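Local coordinates for protein SSD1 (Saccharomyces cerevisiae S288C, PDB 7AM1), which binds mRNA, including untranslated regions, and represses translation as a member of the RNase II family that has lost nuclease activity, at residues S317-D321 / N322-S326; S505-A508 / R509-D513; L540-T543 / L544-V548; R635-A639 / G640-P644. All coordinates share one frame; numbering follows the deposited sequence.

Contact 1: S317-D321 / N322-S326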
loop_
_atom_site.group_PDB
_atom_site.type_symbol
_atom_site.label_atom_id
_atom_site.label_comp_id
_atom_site.label_asym_id
_atom_site.label_seq_id
_atom_site.Cartn_x
_atom_site.Cartn_y
_atom_site.Cartn_z
ATOM N N SER A 317 17.564 2.638 -3.823
ATOM C CA SER A 317 17.488 1.621 -2.780
ATOM C C SER A 317 16.065 1.106 -2.608
ATOM O O SER A 317 15.853 -0.094 -2.394
ATOM C CB SER A 317 18.009 2.189 -1.462
ATOM O OG SER A 317 17.752 1.299 -0.392
ATOM N N ILE A 318 15.077 2.001 -2.691
ATOM C CA ILE A 318 13.684 1.574 -2.629
ATOM C C ILE A 318 13.369 0.632 -3.780
ATOM O O ILE A 318 12.711 -0.399 -3.596
ATOM C CB ILE A 318 12.744 2.797 -2.626
ATOM C CG1 ILE A 318 12.850 3.523 -1.283
ATOM C CG2 ILE A 318 11.298 2.367 -2.935
ATOM C CD1 ILE A 318 12.212 4.887 -1.260
ATOM N N LEU A 319 13.839 0.962 -4.984
ATOM C CA LEU A 319 13.563 0.120 -6.143
ATOM C C LEU A 319 14.217 -1.250 -5.998
ATOM O O LEU A 319 13.572 -2.282 -6.225
ATOM C CB LEU A 319 14.031 0.816 -7.422
ATOM C CG LEU A 319 13.165 1.980 -7.913
ATOM C CD1 LEU A 319 13.877 2.744 -9.015
ATOM C CD2 LEU A 319 11.811 1.485 -8.404
ATOM N N ARG A 320 15.504 -1.279 -5.630
ATOM C CA ARG A 320 16.216 -2.548 -5.507
ATOM C C ARG A 320 15.637 -3.403 -4.389
ATOM O O ARG A 320 15.523 -4.627 -4.527
ATOM C CB ARG A 320 17.699 -2.325 -5.223
ATOM C CG ARG A 320 18.490 -1.475 -6.187
ATOM C CD ARG A 320 18.767 -2.173 -7.490
ATOM N NE ARG A 320 19.332 -1.234 -8.453
ATOM C CZ ARG A 320 20.626 -0.924 -8.512
ATOM N NH1 ARG A 320 21.486 -1.491 -7.676
ATOM N NH2 ARG A 320 21.068 -0.058 -9.411
ATOM N N ASP A 321 15.319 -2.782 -3.247
ATOM C CA ASP A 321 14.751 -3.534 -2.137
ATOM C C ASP A 321 13.451 -4.194 -2.543
ATOM O O ASP A 321 13.077 -5.235 -1.990
ATOM C CB ASP A 321 14.516 -2.622 -0.937
ATOM C CG ASP A 321 14.204 -3.398 0.328
ATOM O OD1 ASP A 321 14.922 -4.382 0.624
ATOM O OD2 ASP A 321 13.255 -3.008 1.040
ATOM N N ASN A 322 12.736 -3.591 -3.488
ATOM C CA ASN A 322 11.522 -4.170 -4.035
ATOM C C ASN A 322 11.753 -4.861 -5.376
ATOM O O ASN A 322 10.806 -5.025 -6.151
ATOM C CB ASN A 322 10.453 -3.086 -4.128
ATOM C CG ASN A 322 9.968 -2.656 -2.757
ATOM O OD1 ASN A 322 9.237 -3.391 -2.094
ATOM N ND2 ASN A 322 10.391 -1.480 -2.317
ATOM N N ASN A 323 12.997 -5.251 -5.672
ATOM C CA ASN A 323 13.303 -6.212 -6.736
ATOM C C ASN A 323 13.136 -5.634 -8.134
ATOM O O ASN A 323 12.910 -6.375 -9.095
ATOM C CB ASN A 323 12.456 -7.476 -6.581
ATOM C CG ASN A 323 12.644 -8.131 -5.233
ATOM O OD1 ASN A 323 13.701 -8.695 -4.964
ATOM N ND2 ASN A 323 11.656 -7.996 -4.354
ATOM N N PHE A 324 13.262 -4.320 -8.271
ATOM C CA PHE A 324 13.229 -3.660 -9.574
ATOM C C PHE A 324 14.656 -3.248 -9.926
ATOM O O PHE A 324 15.180 -2.267 -9.391
ATOM C CB PHE A 324 12.278 -2.464 -9.555
ATOM C CG PHE A 324 10.840 -2.843 -9.327
ATOM C CD1 PHE A 324 10.066 -3.330 -10.366
ATOM C CD2 PHE A 324 10.266 -2.717 -8.074
ATOM C CE1 PHE A 324 8.743 -3.686 -10.161
ATOM C CE2 PHE A 324 8.947 -3.074 -7.862
ATOM C CZ PHE A 324 8.185 -3.562 -8.909
ATOM N N LEU A 325 15.290 -4.018 -10.813
ATOM C CA LEU A 325 16.592 -3.633 -11.343
ATOM C C LEU A 325 16.457 -2.684 -12.526
ATOM O O LEU A 325 17.346 -1.859 -12.759
ATOM C CB LEU A 325 17.382 -4.873 -11.760
ATOM C CG LEU A 325 17.766 -5.836 -10.638
ATOM C CD1 LEU A 325 18.540 -7.007 -11.212
ATOM C CD2 LEU A 325 18.578 -5.128 -9.567
ATOM N N SER A 326 15.367 -2.804 -13.287
ATOM C CA SER A 326 15.030 -1.857 -14.347
ATOM C C SER A 326 16.092 -1.825 -15.442
ATOM O O SER A 326 16.274 -0.811 -16.118
ATOM C CB SER A 326 14.814 -0.457 -13.766
ATOM O OG SER A 326 13.809 -0.482 -12.767
HETATM O O HOH W 1 10.524 -3.284 0.280
#

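Contact 2: S505-A508 / R509-D513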
loop_
_atom_site.group_PDB
_atom_site.type_symbol
_atom_site.label_atom_id
_atom_site.label_comp_id
_atom_site.label_asym_id
_atom_site.label_seq_id
_atom_site.Cartn_x
_atom_site.Cartn_y
_atom_site.Cartn_z
ATOM N N SER A 505 -24.086 5.146 -11.744
ATOM C CA SER A 505 -25.029 4.032 -11.784
ATOM C C SER A 505 -24.307 2.689 -11.707
ATOM O O SER A 505 -24.815 1.748 -11.087
ATOM C CB SER A 505 -25.902 4.104 -13.040
ATOM O OG SER A 505 -25.214 3.620 -14.179
ATOM N N PHE A 506 -23.137 2.566 -12.348
ATOM C CA PHE A 506 -22.319 1.371 -12.156
ATOM C C PHE A 506 -21.956 1.210 -10.686
ATOM O O PHE A 506 -22.063 0.121 -10.111
ATOM C CB PHE A 506 -21.025 1.441 -12.973
ATOM C CG PHE A 506 -21.211 1.334 -14.459
ATOM C CD1 PHE A 506 -22.437 1.032 -15.015
ATOM C CD2 PHE A 506 -20.122 1.498 -15.300
ATOM C CE1 PHE A 506 -22.579 0.927 -16.388
ATOM C CE2 PHE A 506 -20.255 1.396 -16.664
ATOM C CZ PHE A 506 -21.486 1.103 -17.212
ATOM N N TYR A 507 -21.508 2.305 -10.071
ATOM C CA TYR A 507 -21.076 2.287 -8.680
ATOM C C TYR A 507 -22.222 1.905 -7.758
ATOM O O TYR A 507 -22.073 1.043 -6.885
ATOM C CB TYR A 507 -20.522 3.667 -8.322
ATOM C CG TYR A 507 -20.153 3.866 -6.876
ATOM C CD1 TYR A 507 -19.128 3.133 -6.296
ATOM C CD2 TYR A 507 -20.800 4.817 -6.098
ATOM C CE1 TYR A 507 -18.774 3.324 -4.976
ATOM C CE2 TYR A 507 -20.448 5.019 -4.775
ATOM C CZ TYR A 507 -19.436 4.274 -4.221
ATOM O OH TYR A 507 -19.091 4.479 -2.906
ATOM N N ALA A 508 -23.384 2.532 -7.955
ATOM C CA ALA A 508 -24.530 2.271 -7.094
ATOM C C ALA A 508 -24.937 0.807 -7.141
ATOM O O ALA A 508 -25.337 0.231 -6.122
ATOM C CB ALA A 508 -25.703 3.160 -7.508
ATOM N N ARG A 509 -24.856 0.188 -8.317
ATOM C CA ARG A 509 -25.181 -1.230 -8.410
ATOM C C ARG A 509 -24.080 -2.071 -7.767
ATOM O O ARG A 509 -24.365 -3.071 -7.100
ATOM C CB ARG A 509 -25.425 -1.610 -9.870
ATOM C CG ARG A 509 -26.188 -2.921 -10.050
ATOM C CD ARG A 509 -26.442 -3.236 -11.524
ATOM N NE ARG A 509 -25.215 -3.100 -12.309
ATOM C CZ ARG A 509 -25.026 -2.227 -13.298
ATOM N NH1 ARG A 509 -25.994 -1.402 -13.689
ATOM N NH2 ARG A 509 -23.856 -2.201 -13.919
ATOM N N ARG A 510 -22.814 -1.682 -7.957
ATOM C CA ARG A 510 -21.710 -2.455 -7.392
ATOM C C ARG A 510 -21.813 -2.536 -5.871
ATOM O O ARG A 510 -21.632 -3.610 -5.285
ATOM C CB ARG A 510 -20.361 -1.851 -7.790
ATOM C CG ARG A 510 -19.168 -2.730 -7.389
ATOM C CD ARG A 510 -17.819 -2.140 -7.797
ATOM N NE ARG A 510 -17.551 -0.840 -7.178
ATOM C CZ ARG A 510 -17.297 -0.651 -5.885
ATOM N NH1 ARG A 510 -17.066 0.574 -5.428
ATOM N NH2 ARG A 510 -17.278 -1.680 -5.044
ATOM N N ILE A 511 -22.092 -1.406 -5.212
ATOM C CA ILE A 511 -22.190 -1.398 -3.755
ATOM C C ILE A 511 -23.635 -1.545 -3.288
ATOM O O ILE A 511 -23.915 -1.427 -2.092
ATOM C CB ILE A 511 -21.564 -0.125 -3.135
ATOM C CG1 ILE A 511 -22.322 1.143 -3.545
ATOM C CG2 ILE A 511 -20.097 -0.025 -3.513
ATOM C CD1 ILE A 511 -22.062 2.324 -2.616
ATOM N N ASN A 512 -24.563 -1.779 -4.217
ATOM C CA ASN A 512 -25.938 -2.131 -3.853
ATOM C C ASN A 512 -26.630 -1.000 -3.092
ATOM O O ASN A 512 -27.379 -1.232 -2.141
ATOM C CB ASN A 512 -25.952 -3.427 -3.037
ATOM C CG ASN A 512 -27.325 -4.038 -2.940
ATOM O OD1 ASN A 512 -28.101 -3.985 -3.889
ATOM N ND2 ASN A 512 -27.636 -4.626 -1.791
ATOM N N ASP A 513 -26.393 0.236 -3.525
ATOM C CA ASP A 513 -27.008 1.416 -2.916
ATOM C C ASP A 513 -27.519 2.324 -4.028
ATOM O O ASP A 513 -26.749 3.137 -4.569
ATOM C CB ASP A 513 -26.019 2.155 -2.020
ATOM C CG ASP A 513 -26.671 3.291 -1.255
ATOM O OD1 ASP A 513 -27.904 3.441 -1.368
ATOM O OD2 ASP A 513 -25.956 4.039 -0.556
HETATM O O HOH W 2 -25.903 1.185 -15.126
#

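Contact 3: L540-T543 / L544-V548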
loop_
_atom_site.group_PDB
_atom_site.type_symbol
_atom_site.label_atom_id
_atom_site.label_comp_id
_atom_site.label_asym_id
_atom_site.label_seq_id
_atom_site.Cartn_x
_atom_site.Cartn_y
_atom_site.Cartn_z
ATOM N N LEU A 540 -4.645 9.311 1.001
ATOM C CA LEU A 540 -6.095 9.421 1.102
ATOM C C LEU A 540 -6.711 10.203 -0.052
ATOM O O LEU A 540 -7.927 10.124 -0.254
ATOM C CB LEU A 540 -6.467 10.083 2.431
ATOM C CG LEU A 540 -6.062 9.328 3.698
ATOM C CD1 LEU A 540 -6.386 10.154 4.943
ATOM C CD2 LEU A 540 -6.743 7.966 3.764
ATOM N N ASP A 541 -5.913 10.952 -0.811
ATOM C CA ASP A 541 -6.458 11.802 -1.860
ATOM C C ASP A 541 -7.018 10.959 -3.005
ATOM O O ASP A 541 -6.373 10.013 -3.475
ATOM C CB ASP A 541 -5.385 12.754 -2.397
ATOM C CG ASP A 541 -5.047 13.894 -1.436
ATOM O OD1 ASP A 541 -5.602 13.966 -0.316
ATOM O OD2 ASP A 541 -4.206 14.735 -1.818
ATOM N N ARG A 542 -8.231 11.299 -3.437
ATOM C CA ARG A 542 -8.832 10.791 -4.663
ATOM C C ARG A 542 -9.735 11.902 -5.182
ATOM O O ARG A 542 -10.427 12.551 -4.391
ATOM C CB ARG A 542 -9.662 9.522 -4.446
ATOM C CG ARG A 542 -8.933 8.351 -3.836
ATOM C CD ARG A 542 -7.981 7.680 -4.812
ATOM N NE ARG A 542 -7.271 6.589 -4.154
ATOM C CZ ARG A 542 -6.488 5.713 -4.772
ATOM N NH1 ARG A 542 -6.291 5.790 -6.082
ATOM N NH2 ARG A 542 -5.894 4.758 -4.073
ATOM N N THR A 543 -9.722 12.131 -6.494
ATOM C CA THR A 543 -10.583 13.138 -7.097
ATOM C C THR A 543 -11.811 12.489 -7.724
ATOM O O THR A 543 -11.825 11.299 -8.048
ATOM C CB THR A 543 -9.843 13.953 -8.164
ATOM O OG1 THR A 543 -9.555 13.123 -9.296
ATOM C CG2 THR A 543 -8.545 14.520 -7.614
ATOM N N LEU A 544 -12.846 13.309 -7.910
ATOM C CA LEU A 544 -14.056 12.849 -8.577
ATOM C C LEU A 544 -13.741 12.284 -9.954
ATOM O O LEU A 544 -14.249 11.222 -10.326
ATOM C CB LEU A 544 -15.055 14.001 -8.674
ATOM C CG LEU A 544 -16.354 13.749 -9.436
ATOM C CD1 LEU A 544 -17.072 12.542 -8.855
ATOM C CD2 LEU A 544 -17.250 14.984 -9.394
ATOM N N GLY A 545 -12.895 12.974 -10.722
ATOM C CA GLY A 545 -12.556 12.492 -12.051
ATOM C C GLY A 545 -11.959 11.099 -12.022
ATOM O O GLY A 545 -12.347 10.225 -12.802
ATOM N N PHE A 546 -11.003 10.873 -11.118
ATOM C CA PHE A 546 -10.436 9.537 -10.990
ATOM C C PHE A 546 -11.514 8.516 -10.644
ATOM O O PHE A 546 -11.545 7.420 -11.212
ATOM C CB PHE A 546 -9.337 9.507 -9.928
ATOM C CG PHE A 546 -8.864 8.110 -9.606
ATOM C CD1 PHE A 546 -7.879 7.502 -10.369
ATOM C CD2 PHE A 546 -9.443 7.385 -8.576
ATOM C CE1 PHE A 546 -7.456 6.201 -10.091
ATOM C CE2 PHE A 546 -9.029 6.086 -8.299
ATOM C CZ PHE A 546 -8.035 5.496 -9.057
ATOM N N VAL A 547 -12.410 8.860 -9.715
ATOM C CA VAL A 547 -13.414 7.904 -9.257
ATOM C C VAL A 547 -14.368 7.554 -10.392
ATOM O O VAL A 547 -14.761 6.391 -10.552
ATOM C CB VAL A 547 -14.167 8.472 -8.040
ATOM C CG1 VAL A 547 -15.364 7.603 -7.685
ATOM C CG2 VAL A 547 -13.237 8.595 -6.846
ATOM N N VAL A 548 -14.753 8.550 -11.196
ATOM C CA VAL A 548 -15.625 8.304 -12.344
ATOM C C VAL A 548 -14.989 7.288 -13.284
ATOM O O VAL A 548 -15.596 6.267 -13.631
ATOM C CB VAL A 548 -15.934 9.625 -13.076
ATOM C CG1 VAL A 548 -16.536 9.348 -14.450
ATOM C CG2 VAL A 548 -16.881 10.477 -12.263
#

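Contact 4: R635-A639 / G640-P644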
loop_
_atom_site.group_PDB
_atom_site.type_symbol
_atom_site.label_atom_id
_atom_site.label_comp_id
_atom_site.label_asym_id
_atom_site.label_seq_id
_atom_site.Cartn_x
_atom_site.Cartn_y
_atom_site.Cartn_z
ATOM N N ARG A 635 -5.128 -10.691 -5.039
ATOM C CA ARG A 635 -4.186 -11.627 -5.641
ATOM C C ARG A 635 -4.668 -12.072 -7.014
ATOM O O ARG A 635 -5.827 -12.467 -7.166
ATOM C CB ARG A 635 -4.005 -12.882 -4.776
ATOM C CG ARG A 635 -3.682 -12.615 -3.322
ATOM C CD ARG A 635 -3.396 -13.913 -2.582
ATOM N NE ARG A 635 -1.967 -14.217 -2.636
ATOM C CZ ARG A 635 -1.381 -14.995 -3.543
ATOM N NH1 ARG A 635 -2.089 -15.579 -4.503
ATOM N NH2 ARG A 635 -0.070 -15.187 -3.490
ATOM N N TYR A 636 -3.779 -12.039 -8.002
ATOM C CA TYR A 636 -4.027 -12.793 -9.221
ATOM C C TYR A 636 -4.021 -14.288 -8.910
ATOM O O TYR A 636 -3.309 -14.755 -8.015
ATOM C CB TYR A 636 -2.974 -12.497 -10.286
ATOM C CG TYR A 636 -2.867 -11.047 -10.696
ATOM C CD1 TYR A 636 -3.917 -10.398 -11.336
ATOM C CD2 TYR A 636 -1.698 -10.342 -10.476
ATOM C CE1 TYR A 636 -3.809 -9.073 -11.722
ATOM C CE2 TYR A 636 -1.576 -9.031 -10.854
ATOM C CZ TYR A 636 -2.630 -8.394 -11.474
ATOM O OH TYR A 636 -2.493 -7.078 -11.848
ATOM N N PHE A 637 -4.817 -15.040 -9.667
ATOM C CA PHE A 637 -4.892 -16.486 -9.506
ATOM C C PHE A 637 -5.460 -17.096 -10.780
ATOM O O PHE A 637 -6.084 -16.409 -11.592
ATOM C CB PHE A 637 -5.752 -16.882 -8.302
ATOM C CG PHE A 637 -7.227 -16.668 -8.513
ATOM C CD1 PHE A 637 -7.781 -15.400 -8.408
ATOM C CD2 PHE A 637 -8.056 -17.732 -8.830
ATOM C CE1 PHE A 637 -9.141 -15.201 -8.603
ATOM C CE2 PHE A 637 -9.413 -17.542 -9.024
ATOM C CZ PHE A 637 -9.955 -16.276 -8.913
ATOM N N ILE A 638 -5.233 -18.397 -10.944
ATOM C CA ILE A 638 -5.769 -19.151 -12.071
ATOM C C ILE A 638 -7.021 -19.879 -11.606
ATOM O O ILE A 638 -6.993 -20.607 -10.605
ATOM C CB ILE A 638 -4.724 -20.133 -12.629
ATOM C CG1 ILE A 638 -3.436 -19.384 -12.985
ATOM C CG2 ILE A 638 -5.280 -20.893 -13.834
ATOM C CD1 ILE A 638 -3.635 -18.202 -13.922
ATOM N N ALA A 639 -8.115 -19.703 -12.353
ATOM C CA ALA A 639 -9.431 -20.105 -11.870
ATOM C C ALA A 639 -9.460 -21.562 -11.439
ATOM O O ALA A 639 -10.089 -21.905 -10.432
ATOM C CB ALA A 639 -10.489 -19.847 -12.948
ATOM N N GLY A 640 -8.798 -22.439 -12.194
ATOM C CA GLY A 640 -8.826 -23.858 -11.891
ATOM C C GLY A 640 -8.117 -24.242 -10.612
ATOM O O GLY A 640 -8.304 -25.366 -10.135
ATOM N N LYS A 641 -7.337 -23.341 -10.033
ATOM C CA LYS A 641 -6.629 -23.636 -8.797
ATOM C C LYS A 641 -7.417 -23.241 -7.555
ATOM O O LYS A 641 -6.960 -23.511 -6.441
ATOM C CB LYS A 641 -5.281 -22.909 -8.791
ATOM C CG LYS A 641 -4.375 -23.270 -9.953
ATOM C CD LYS A 641 -4.102 -24.767 -9.976
ATOM C CE LYS A 641 -2.649 -25.083 -10.301
ATOM N NZ LYS A 641 -2.111 -26.132 -9.383
ATOM N N VAL A 642 -8.597 -22.641 -7.720
ATOM C CA VAL A 642 -9.369 -22.089 -6.614
ATOM C C VAL A 642 -10.813 -22.547 -6.749
ATOM O O VAL A 642 -11.336 -22.709 -7.855
ATOM C CB VAL A 642 -9.282 -20.543 -6.585
ATOM C CG1 VAL A 642 -10.289 -19.944 -5.603
ATOM C CG2 VAL A 642 -7.869 -20.098 -6.227
ATOM N N ASP A 643 -11.458 -22.760 -5.609
ATOM C CA ASP A 643 -12.864 -23.138 -5.610
ATOM C C ASP A 643 -13.700 -21.997 -6.185
ATOM O O ASP A 643 -13.538 -20.845 -5.761
ATOM C CB ASP A 643 -13.323 -23.477 -4.191
ATOM C CG ASP A 643 -14.750 -23.990 -4.146
ATOM O OD1 ASP A 643 -15.659 -23.278 -4.620
ATOM O OD2 ASP A 643 -14.966 -25.116 -3.648
ATOM N N PRO A 644 -14.590 -22.261 -7.148
ATOM C CA PRO A 644 -15.365 -21.162 -7.749
ATOM C C PRO A 644 -16.244 -20.419 -6.754
ATOM O O PRO A 644 -16.767 -19.352 -7.098
ATOM C CB PRO A 644 -16.215 -21.866 -8.817
ATOM C CG PRO A 644 -15.473 -23.106 -9.136
ATOM C CD PRO A 644 -14.811 -23.536 -7.856
#

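Contact 1: S317-D321 / N322-S326
The side-chain amide of Asn322 folds back on Ile318 at the end of helix 311-321. Its ND2 donates to Ile318 O at 2.9 Å, and the backbone N of Asn322 reaches the same oxygen at 3.2 Å. The two donors come from opposite faces of the carbonyl plane, so one oxygen is gripped twice. With CG beside its own backbone N (chi1 -70°), the amide can turn back. The amide has further partners: OD1 accepts from Gln708 and ND2 donates to Gln712, both on helix 689-725. A water joins Asn322 OD1 to Asp321 OD2, and Asp321 OD1 accepts from the backbone N of Ser222. Beside this buried side, Leu319 CD2 packs at 4.1 Å from Phe324 CB. The other side is looser. Exposed Leu325 crosses the Arg320 chain at about a right angle, with CD2 3.6 Å from Arg320 CD. The Arg320 head instead forms a salt bridge to Asp316. Phe324 N donates to Leu319 O at 2.9 Å, and Asn323 N to Arg320 O at 2.8 Å. Asn323 has positive phi (73°) and is the C-prime residue. This pair of bonds is the signature of a Schellman motif, which here ends the helix following the CSD2 strands.

Contact 2: S505-A508 / R509-D513
Over one face of the Tyr507 ring lies Ile511, with CG1 above its centre and CD1 in an off-centre CH-pi contact 4.1 Å from the ring centroid. At the ring edge, in plane, sits Arg510 NH1, 3.3 Å from Tyr507 CE1. The two planes are 52° apart, so ring and guanidinium are not stacked. Ile511 gets there with CG1 set between its backbone N and carbonyl carbon (chi1 64°). The Arg510 head has its main polar partners in a salt bridge to Glu551 and a bond to Leu652 O. Elsewhere on the helix, the Phe506 and Arg509 side chains run side by side, and Arg509 NH2 lies 3.7 Å from Phe506 CD1, oblique to the ring. A water links Arg509 NH1 to Ser505 OG, which is also hydrogen-bonded to Ile502 O. Helix 495-510 ends here. Ile511 N still donates to Tyr507 O at 3.0 Å. Asp513 N closes on Ala508 O at 2.8 Å, Asn512 N bonds weakly to Arg509 O, and Asn512, at positive phi, is the C-prime residue of a Schellman motif. The chemistry is divided: apolar contact joins Tyr507 and Ile511, while the nearby Glu551 probably offsets the positive charge of Arg510 beside Arg554.

Contact 3: L540-T543 / L544-V548
Thr543 caps helix 544-568 through its side chain. Its OG1 accepts from Phe546 N at 3.2 Å, and the bond is nearly straight (169°). The hydroxyl oxygen stands between the backbone N and the carbonyl carbon of Thr543 (chi1 69°), which turns it toward the first turn of the helix. Thr543 O takes the next amide: Val547 N donates to it at 3.0 Å. Val547 CG2 also lies against that oxygen, at 3.3 Å from Thr543 O. One residue earlier, Arg542 runs alongside Phe546 and points the same way. Its NH1 is 3.5 Å from both Phe546 CZ and Phe546 CE2, and its CD is 4.0 Å from Phe546 CE2. The guanidinium and ring planes are 32° apart, and the approach is oblique. A bend at chi2 helps bring the arginine chain beside the ring. The second shell holds Thr543 and Arg542. Asp484 bonds Thr543 OG1 with one carboxylate oxygen and Gly545 N with the other, so it braces the N-cap and a first-turn amide together. Ser523 holds Arg542 NE. Farther out, helix 480-488 meets Leu544 and Val548, and helix 495-510 touches the same two residues. Helix 523-529 lies beside Arg542 and Phe546 through Glu526. The start of helix 544-568 is thus set among three earlier helices of the RNB domain.

Contact 4: R635-A639 / G640-P644
A tight turn carries the chain off strand 635-638, which pairs antiparallel with strand 573-576 in a two-stranded sheet of the RNB domain. Two backbone bonds shape it. Lys641 N donates to Ile638 O at 2.8 Å, and Val642 N to Ala639 O at 3.2 Å. Tyr647 OH is a further partner of Ala639 O. The turn brings Val642 back against Phe637. Val642 CG2 lies 3.5 Å from Phe637 CD2, and Val642 CB is 3.9 Å from Phe637 CE2. The two side chains cross at about a right angle, and the methyl meets the ring obliquely. Phe637 CG lies between its backbone N and carbonyl carbon (chi1 72°), which swings the ring to the side where Val642 arrives. Tyr647 meets both side chains, and Arg576 of the partner strand touches them too. On the Ile638 side the fit is lighter: Lys641 CG is 4.1 Å from Ile638 CB. The lysine then leads away to a salt bridge with Glu690, while Ile638 packs on Leu692 of helix 689-725. Consecutive i to i+3 amide bonds of this kind are the mark of a short 3-10 turn, here at the strand's end.

None of the contacts touches another. Contacts 2, 3 and 4 fall in the RNB domain, whereas the helix in contact 1 belongs to CSD2. Contacts 2 and 3 are the closest pair: their centres are about 17 Å apart and their nearest atoms about 6 Å. Helix 544-568 connects them, since it begins in contact 3 and supplies Glu551 to Arg510 of contact 2. Its Tyr565 reaches Ala639 of contact 4. Helix 689-725 borders contact 1 and contact 4, whose nearest atoms are about 11 Å apart. Contacts 1 and 2 lie on opposite sides of the chain's centre, about 39 Å between centres. A pentaethylene glycol, probably from crystallisation, lies about 6 Å from the Leu319 side chain.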